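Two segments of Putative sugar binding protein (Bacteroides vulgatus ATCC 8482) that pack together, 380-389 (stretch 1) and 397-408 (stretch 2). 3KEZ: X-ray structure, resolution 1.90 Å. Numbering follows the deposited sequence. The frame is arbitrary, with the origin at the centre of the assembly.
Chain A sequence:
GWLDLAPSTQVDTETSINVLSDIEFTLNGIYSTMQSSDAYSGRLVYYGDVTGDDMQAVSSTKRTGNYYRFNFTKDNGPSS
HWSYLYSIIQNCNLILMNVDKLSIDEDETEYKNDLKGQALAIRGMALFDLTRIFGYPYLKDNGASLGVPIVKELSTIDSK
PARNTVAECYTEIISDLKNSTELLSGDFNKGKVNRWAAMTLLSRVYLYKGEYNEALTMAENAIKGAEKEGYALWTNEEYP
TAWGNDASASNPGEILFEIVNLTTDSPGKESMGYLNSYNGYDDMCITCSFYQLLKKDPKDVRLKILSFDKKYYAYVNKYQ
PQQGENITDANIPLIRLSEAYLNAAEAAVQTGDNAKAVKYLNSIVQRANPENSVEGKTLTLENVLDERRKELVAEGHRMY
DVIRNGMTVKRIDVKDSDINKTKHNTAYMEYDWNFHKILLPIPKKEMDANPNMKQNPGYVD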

ATOM      1  N   THR A 380      11.854 -20.333   3.921  1.00  8.61           N
ATOM      2  CA  THR A 380      11.045 -20.490   2.703  1.00 10.28           C
ATOM      3  C   THR A 380      10.270 -19.181   2.384  1.00  9.70           C
ATOM      4  O   THR A 380      10.110 -18.294   3.233  1.00  8.51           O
ATOM      5  N   LEU A 381       9.782 -19.042   1.161  1.00 10.36           N
ATOM      6  CA  LEU A 381       8.906 -17.934   0.862  1.00 12.57           C
ATOM      7  C   LEU A 381       7.720 -17.902   1.826  1.00 10.85           C
ATOM      8  O   LEU A 381       7.339 -16.851   2.334  1.00 11.29           O
ATOM      9  N   GLU A 382       7.134 -19.053   2.081  1.00 13.50           N
ATOM     10  CA  GLU A 382       5.971 -19.102   2.956  1.00 14.06           C
ATOM     11  C   GLU A 382       6.292 -18.591   4.371  1.00 13.60           C
ATOM     12  O   GLU A 382       5.461 -17.951   4.986  1.00 12.70           O
ATOM     13  N   ASN A 383       7.476 -18.935   4.883  1.00 12.68           N
ATOM     14  CA  ASN A 383       7.959 -18.443   6.185  1.00 10.26           C
ATOM     15  C   ASN A 383       7.973 -16.914   6.187  1.00  9.89           C
ATOM     16  O   ASN A 383       7.523 -16.278   7.139  1.00 11.22           O
ATOM     17  N   VAL A 384       8.507 -16.331   5.109  1.00  6.69           N
ATOM     18  CA  VAL A 384       8.601 -14.893   5.002  1.00 10.08           C
ATOM     19  C   VAL A 384       7.226 -14.223   4.904  1.00  8.92           C
ATOM     20  O   VAL A 384       6.944 -13.250   5.628  1.00  9.88           O
ATOM     21  N   LEU A 385       6.365 -14.762   4.062  1.00  9.11           N
ATOM     22  CA  LEU A 385       4.991 -14.257   3.938  1.00 12.14           C
ATOM     23  C   LEU A 385       4.139 -14.418   5.234  1.00 12.70           C
ATOM     24  O   LEU A 385       3.296 -13.570   5.546  1.00 11.64           O
ATOM     25  N   ASP A 386       4.374 -15.488   5.976  1.00 10.05           N
ATOM     26  CA  ASP A 386       3.766 -15.649   7.280  1.00 10.11           C
ATOM     27  C   ASP A 386       4.199 -14.621   8.321  1.00  8.71           C
ATOM     28  O   ASP A 386       3.378 -14.185   9.095  1.00  8.57           O
ATOM     29  N   GLU A 387       5.475 -14.220   8.322  1.00  8.70           N
ATOM     30  CA  GLU A 387       5.874 -13.052   9.088  1.00  9.58           C
ATOM     31  C   GLU A 387       5.265 -11.739   8.533  1.00 11.23           C
ATOM     32  O   GLU A 387       4.746 -10.907   9.297  1.00 10.38           O
ATOM     33  N   ARG A 388       5.318 -11.553   7.222  1.00  8.01           N
ATOM     34  CA  ARG A 388       4.819 -10.327   6.590  1.00  9.30           C
ATOM     35  C   ARG A 388       3.322 -10.080   6.926  1.00 11.87           C
ATOM     36  O   ARG A 388       2.919  -8.956   7.202  1.00 10.93           O
ATOM     37  N   ARG A 389       2.501 -11.118   6.872  1.00 12.03           N
ATOM     38  CA  ARG A 389       1.078 -10.943   7.145  1.00 11.47           C
ATOM     39  C   ARG A 389       0.805 -10.479   8.596  1.00  9.20           C
ATOM     40  O   ARG A 389      -0.132  -9.727   8.842  1.00  8.28           O
ATOM     41  N   HIS A 397      -1.804  -5.125   2.116  1.00  8.58           N
ATOM     42  CA  HIS A 397      -0.907  -6.055   1.405  1.00  8.51           C
ATOM     43  C   HIS A 397      -1.406  -7.494   1.146  1.00 12.27           C
ATOM     44  O   HIS A 397      -1.038  -8.106   0.130  1.00 12.71           O
ATOM     45  N   ARG A 398      -2.165  -8.068   2.078  1.00 11.00           N
ATOM     46  CA  ARG A 398      -2.262  -9.542   2.121  1.00 13.64           C
ATOM     47  C   ARG A 398      -2.748 -10.202   0.820  1.00 11.59           C
ATOM     48  O   ARG A 398      -2.103 -11.131   0.360  1.00  8.65           O
HETATM   49  N   MSE A 399      -3.883  -9.779   0.258  1.00 13.01           N
HETATM   50  CA  MSE A 399      -4.413 -10.507  -0.893  1.00 10.79           C
HETATM   51  C   MSE A 399      -3.364 -10.497  -1.989  1.00 11.14           C
HETATM   52  O   MSE A 399      -3.046 -11.530  -2.579  1.00 10.10           O
ATOM     53  N   TYR A 400      -2.784  -9.336  -2.239  1.00 10.33           N
ATOM     54  CA  TYR A 400      -1.826  -9.201  -3.322  1.00 12.31           C
ATOM     55  C   TYR A 400      -0.616 -10.127  -3.133  1.00 13.26           C
ATOM     56  O   TYR A 400      -0.101 -10.701  -4.117  1.00  9.39           O
ATOM     57  N   ASP A 401      -0.159 -10.242  -1.875  1.00 11.07           N
ATOM     58  CA  ASP A 401       1.022 -11.048  -1.563  1.00 11.36           C
ATOM     59  C   ASP A 401       0.823 -12.538  -1.754  1.00 11.58           C
ATOM     60  O   ASP A 401       1.754 -13.258  -2.119  1.00 10.87           O
ATOM     61  N   VAL A 402      -0.374 -13.019  -1.473  1.00  9.95           N
ATOM     62  CA  VAL A 402      -0.692 -14.392  -1.797  1.00  9.45           C
ATOM     63  C   VAL A 402      -0.798 -14.564  -3.334  1.00  7.68           C
ATOM     64  O   VAL A 402      -0.105 -15.429  -3.950  1.00  9.40           O
ATOM     65  N   ILE A 403      -1.614 -13.720  -3.941  1.00  8.06           N
ATOM     66  CA  ILE A 403      -2.027 -13.894  -5.327  1.00  9.83           C
ATOM     67  C   ILE A 403      -0.813 -13.728  -6.269  1.00 10.09           C
ATOM     68  O   ILE A 403      -0.675 -14.475  -7.235  1.00 10.42           O
ATOM     69  N   ARG A 404       0.078 -12.788  -5.951  1.00  8.99           N
ATOM     70  CA  ARG A 404       1.203 -12.455  -6.830  1.00  9.16           C
ATOM     71  C   ARG A 404       2.188 -13.588  -6.942  1.00 10.86           C
ATOM     72  O   ARG A 404       2.988 -13.672  -7.895  1.00  9.50           O
ATOM     73  N   ASN A 405       2.185 -14.432  -5.912  1.00  9.76           N
ATOM     74  CA  ASN A 405       3.067 -15.571  -5.843  1.00 11.75           C
ATOM     75  C   ASN A 405       2.450 -16.859  -6.368  1.00 10.97           C
ATOM     76  O   ASN A 405       3.013 -17.952  -6.166  1.00 13.07           O
ATOM     77  N   GLY A 406       1.326 -16.757  -7.060  1.00 10.32           N
ATOM     78  CA  GLY A 406       0.622 -17.943  -7.546  1.00 10.59           C
ATOM     79  C   GLY A 406       0.107 -18.860  -6.451  1.00 10.32           C
ATOM     80  O   GLY A 406      -0.079 -20.076  -6.648  1.00 10.11           O
HETATM   81  N   MSE A 407      -0.158 -18.270  -5.294  1.00  8.52           N
HETATM   82  CA  MSE A 407      -0.714 -18.998  -4.210  1.00  6.65           C
HETATM   83  C   MSE A 407      -2.224 -18.798  -4.178  1.00  6.46           C
HETATM   84  O   MSE A 407      -2.755 -17.874  -4.800  1.00  6.12           O
ATOM     85  N   THR A 408      -2.920 -19.702  -3.494  1.00 10.22           N
ATOM     86  CA  THR A 408      -4.377 -19.648  -3.375  1.00  7.76           C
ATOM     87  C   THR A 408      -4.737 -18.960  -2.050  1.00 11.65           C
ATOM     88  O   THR A 408      -4.289 -19.390  -0.991  1.00 10.93           O
TER

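The strongest link between the two stretches is a buried salt bridge. Arg388, extended with its first three chi angles in t, points toward stretch 2 and donates from NE to Asp401 OD2 at 2.7 Å, the carboxylate lying at the edge of the guanidinium. Asp401, in m, also points across the interface, and its second oxygen is engaged within its own stretch: Arg404 NE donates to Asp401 OD1 at 2.9 Å and Arg404 NH2 to the same OD1 at 3.1 Å. One carboxylate thus serves two arginines, and its charge offsets the closeness of Arg388 NE to Arg404 NH2, 4.2 Å apart, where Arg404 NH2 sits over one face of the Arg388 guanidinium. An aspartate suits this place because its short side chain holds two acceptors close to the helix. His397 also points toward stretch 1, with chi1 in m, and its ND1 lies 3.3 Å from Arg388 NH2.

A second cluster, around Arg389 and Arg398, is built on stacking. The guanidinium of Arg389 lies flat on that of Arg398, centres 3.5 Å apart and planes at 9°. Like charges can meet in this way because the planar faces come together while the N-H groups remain free to bond outward along the edges. Arg389, with chi1 in p, donates from NH1 to Asp386 OD1 at 3.1 Å, a salt bridge within stretch 1 that supplies a counter-charge. The CA-to-CB bond of Arg398 points sideways, but its long side chain, t at chi1 and p at chi2, brings its end nearer to stretch 1. There Arg398 NH1 donates to two waters, each at 2.8 Å from that nitrogen. Water 1 passes a hydrogen bond to Leu385 O at 3.0 Å, and water 2 to Asp386 OD1 at 2.7 Å.

The helices run nearly antiparallel, their N-to-C directions 174° apart and their axes 10.9 Å apart at closest approach; the apolar packing gathers around Leu385 and Leu381. Leu385 (m, t) points toward stretch 2, its CD1 3.9 Å from Asp401 O, 3.6 Å from Asn405 ND2 and 3.7 Å from Met407 SE. A branched aliphatic side chain packs here without asking for polar partners. Asn405, in m, also points toward stretch 1, while its ND2 donates to Asp401 O of its own stretch at 2.8 Å, so its amide can pack against the leucines with that N-H group satisfied. One helical turn before Leu385, Leu381 (t, p) places CD2 3.5 Å from Met407 CE and 3.7 Å from Asn405 OD1. Met407, a selenomethionine with chi1 in m and then extended, is long enough to reach both leucines.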

ATOM      1  CB  THR A 380      10.039 -21.637   2.893  1.00 12.33           C
ATOM      2  OG1 THR A 380       9.049 -21.198   3.823  1.00  7.84           O
ATOM      3  CG2 THR A 380      10.749 -22.909   3.432  1.00  8.67           C
ATOM      4  CB  LEU A 381       8.413 -17.999  -0.589  1.00 13.69           C
ATOM      5  CG  LEU A 381       7.396 -16.952  -1.007  1.00 11.34           C
ATOM      6  CD1 LEU A 381       7.985 -15.540  -0.872  1.00 10.88           C
ATOM      7  CD2 LEU A 381       6.879 -17.237  -2.422  1.00 11.20           C
ATOM      8  CB  GLU A 382       5.413 -20.515   3.037  1.00 12.24           C
ATOM      9  CG  GLU A 382       4.270 -20.627   4.014  1.00 16.05           C
ATOM     10  CD  GLU A 382       3.371 -21.831   3.797  1.00 20.21           C
ATOM     11  OE1 GLU A 382       3.693 -22.734   3.000  1.00 14.31           O
ATOM     12  OE2 GLU A 382       2.316 -21.869   4.444  1.00 15.30           O
ATOM     13  CB  ASN A 383       9.408 -18.880   6.478  1.00 12.11           C
ATOM     14  CG  ASN A 383       9.589 -20.374   6.740  1.00 12.91           C
ATOM     15  OD1 ASN A 383      10.727 -20.842   6.698  1.00 10.30           O
ATOM     16  ND2 ASN A 383       8.538 -21.105   7.077  1.00  6.66           N
ATOM     17  CB  VAL A 384       9.545 -14.436   3.876  1.00  7.65           C
ATOM     18  CG1 VAL A 384       9.483 -12.928   3.733  1.00  8.87           C
ATOM     19  CG2 VAL A 384      10.981 -14.872   4.166  1.00  9.76           C
ATOM     20  CB  LEU A 385       4.311 -14.905   2.753  1.00  9.08           C
ATOM     21  CG  LEU A 385       4.884 -14.624   1.352  1.00 10.90           C
ATOM     22  CD1 LEU A 385       4.105 -15.342   0.275  1.00  8.82           C
ATOM     23  CD2 LEU A 385       4.996 -13.092   1.062  1.00 10.35           C
ATOM     24  CB  ASP A 386       3.946 -17.057   7.815  1.00  9.85           C
ATOM     25  CG  ASP A 386       2.941 -18.031   7.196  1.00 15.77           C
ATOM     26  OD1 ASP A 386       2.036 -17.583   6.447  1.00 14.90           O
ATOM     27  OD2 ASP A 386       3.125 -19.242   7.393  1.00 16.74           O
ATOM     28  CB  GLU A 387       7.385 -12.949   9.158  1.00 10.51           C
ATOM     29  CG  GLU A 387       7.914 -11.967  10.225  1.00 13.41           C
ATOM     30  CD  GLU A 387       7.552 -12.353  11.644  1.00 21.61           C
ATOM     31  OE1 GLU A 387       7.377 -13.555  11.928  1.00 16.64           O
ATOM     32  OE2 GLU A 387       7.456 -11.443  12.491  1.00 15.88           O
ATOM     33  CB  ARG A 388       5.020 -10.418   5.070  1.00  7.92           C
ATOM     34  CG  ARG A 388       4.689  -9.176   4.261  1.00  9.88           C
ATOM     35  CD  ARG A 388       4.582  -9.494   2.756  1.00  9.69           C
ATOM     36  NE  ARG A 388       4.417  -8.285   1.970  1.00  8.33           N
ATOM     37  CZ  ARG A 388       5.407  -7.402   1.725  1.00 14.33           C
ATOM     38  NH1 ARG A 388       6.647  -7.590   2.170  1.00 14.32           N
ATOM     39  NH2 ARG A 388       5.139  -6.306   1.036  1.00 13.41           N
ATOM     40  CB  ARG A 389       0.289 -12.209   6.802  1.00 11.95           C
ATOM     41  CG  ARG A 389       0.463 -13.329   7.814  1.00 10.63           C
ATOM     42  CD  ARG A 389       0.238 -14.677   7.210  1.00 11.63           C
ATOM     43  NE  ARG A 389      -1.179 -14.943   7.157  1.00  8.58           N
ATOM     44  CZ  ARG A 389      -1.727 -16.140   6.986  1.00 14.96           C
ATOM     45  NH1 ARG A 389      -0.975 -17.228   6.844  1.00 13.87           N
ATOM     46  NH2 ARG A 389      -3.041 -16.245   6.949  1.00  7.70           N
ATOM     47  CB  HIS A 397       0.384  -6.157   2.186  1.00 10.43           C
ATOM     48  CG  HIS A 397       1.186  -4.901   2.154  1.00  8.80           C
ATOM     49  ND1 HIS A 397       2.297  -4.743   1.350  1.00 10.50           N
ATOM     50  CD2 HIS A 397       1.007  -3.717   2.794  1.00 12.10           C
ATOM     51  CE1 HIS A 397       2.778  -3.523   1.509  1.00 16.51           C
ATOM     52  NE2 HIS A 397       2.025  -2.887   2.391  1.00 10.51           N
ATOM     53  CB  ARG A 398      -3.126 -10.013   3.297  1.00 12.86           C
ATOM     54  CG  ARG A 398      -3.319 -11.522   3.432  1.00 13.90           C
ATOM     55  CD  ARG A 398      -2.059 -12.310   3.699  1.00 10.01           C
ATOM     56  NE  ARG A 398      -2.358 -13.747   3.765  1.00  4.35           N
ATOM     57  CZ  ARG A 398      -1.446 -14.714   3.788  1.00 10.88           C
ATOM     58  NH1 ARG A 398      -0.128 -14.449   3.761  1.00  9.84           N
ATOM     59  NH2 ARG A 398      -1.851 -15.964   3.816  1.00 13.79           N
HETATM   60  CB  MSE A 399      -5.737  -9.938  -1.379  1.00 10.46           C
HETATM   61  CG  MSE A 399      -6.269 -10.607  -2.616  1.00 10.13           C
HETATM   62 SE   MSE A 399      -5.580  -9.828  -4.270  0.75  2.36          SE
HETATM   63  CE  MSE A 399      -6.364  -8.066  -4.168  1.00 13.54           C
ATOM     64  CB  TYR A 400      -1.295  -7.775  -3.370  1.00 11.43           C
ATOM     65  CG  TYR A 400      -2.263  -6.695  -3.729  1.00 10.13           C
ATOM     66  CD1 TYR A 400      -2.959  -6.727  -4.944  1.00  8.45           C
ATOM     67  CD2 TYR A 400      -2.403  -5.553  -2.920  1.00 14.53           C
ATOM     68  CE1 TYR A 400      -3.800  -5.659  -5.313  1.00  9.06           C
ATOM     69  CE2 TYR A 400      -3.240  -4.475  -3.295  1.00 13.62           C
ATOM     70  CZ  TYR A 400      -3.935  -4.551  -4.499  1.00 12.27           C
ATOM     71  OH  TYR A 400      -4.750  -3.529  -4.900  1.00 14.20           O
ATOM     72  CB  ASP A 401       1.501 -10.776  -0.134  1.00 10.03           C
ATOM     73  CG  ASP A 401       2.062  -9.378   0.038  1.00 12.48           C
ATOM     74  OD1 ASP A 401       2.605  -8.816  -0.952  1.00 13.86           O
ATOM     75  OD2 ASP A 401       1.942  -8.826   1.176  1.00 13.16           O
ATOM     76  CB  VAL A 402      -2.022 -14.790  -1.130  1.00 10.61           C
ATOM     77  CG1 VAL A 402      -2.368 -16.234  -1.484  1.00  8.95           C
ATOM     78  CG2 VAL A 402      -1.898 -14.645   0.395  1.00 10.09           C
ATOM     79  CB  ILE A 403      -3.173 -12.932  -5.712  1.00 11.74           C
ATOM     80  CG1 ILE A 403      -4.493 -13.313  -5.016  1.00 12.31           C
ATOM     81  CG2 ILE A 403      -3.347 -12.883  -7.248  1.00 10.43           C
ATOM     82  CD1 ILE A 403      -5.085 -14.738  -5.380  1.00 10.00           C
ATOM     83  CB  ARG A 404       1.912 -11.188  -6.336  1.00  9.84           C
ATOM     84  CG  ARG A 404       2.783 -11.323  -5.083  1.00 10.90           C
ATOM     85  CD  ARG A 404       3.290  -9.932  -4.688  1.00 10.95           C
ATOM     86  NE  ARG A 404       3.811  -9.857  -3.324  1.00 11.07           N
ATOM     87  CZ  ARG A 404       5.008 -10.294  -2.919  1.00  6.26           C
ATOM     88  NH1 ARG A 404       5.808 -10.974  -3.724  1.00 11.12           N
ATOM     89  NH2 ARG A 404       5.336 -10.166  -1.642  1.00  8.95           N
ATOM     90  CB  ASN A 405       3.572 -15.719  -4.397  1.00 11.54           C
ATOM     91  CG  ASN A 405       4.581 -14.678  -4.049  1.00 13.90           C
ATOM     92  OD1 ASN A 405       5.618 -14.581  -4.704  1.00 14.31           O
ATOM     93  ND2 ASN A 405       4.304 -13.889  -3.024  1.00 10.62           N
HETATM   94  CB  MSE A 407      -0.048 -18.583  -2.907  1.00  4.97           C
HETATM   95  CG  MSE A 407       1.416 -18.947  -2.849  1.00  9.19           C
HETATM   96 SE   MSE A 407       2.241 -18.090  -1.345  0.75  9.63          SE
HETATM   97  CE  MSE A 407       3.959 -18.841  -1.427  1.00 12.39           C
ATOM     98  CB  THR A 408      -4.982 -21.059  -3.410  1.00 11.74           C
ATOM     99  OG1 THR A 408      -4.496 -21.754  -4.578  1.00  9.98           O
ATOM    100  CG2 THR A 408      -6.536 -21.046  -3.417  1.00  9.27           C
TER
HETATM  101  O   HOH W   1       1.676 -12.296   3.377  1.00 10.12           O
HETATM  102  O   HOH W   2       1.564 -16.674   3.986  1.00 19.13           O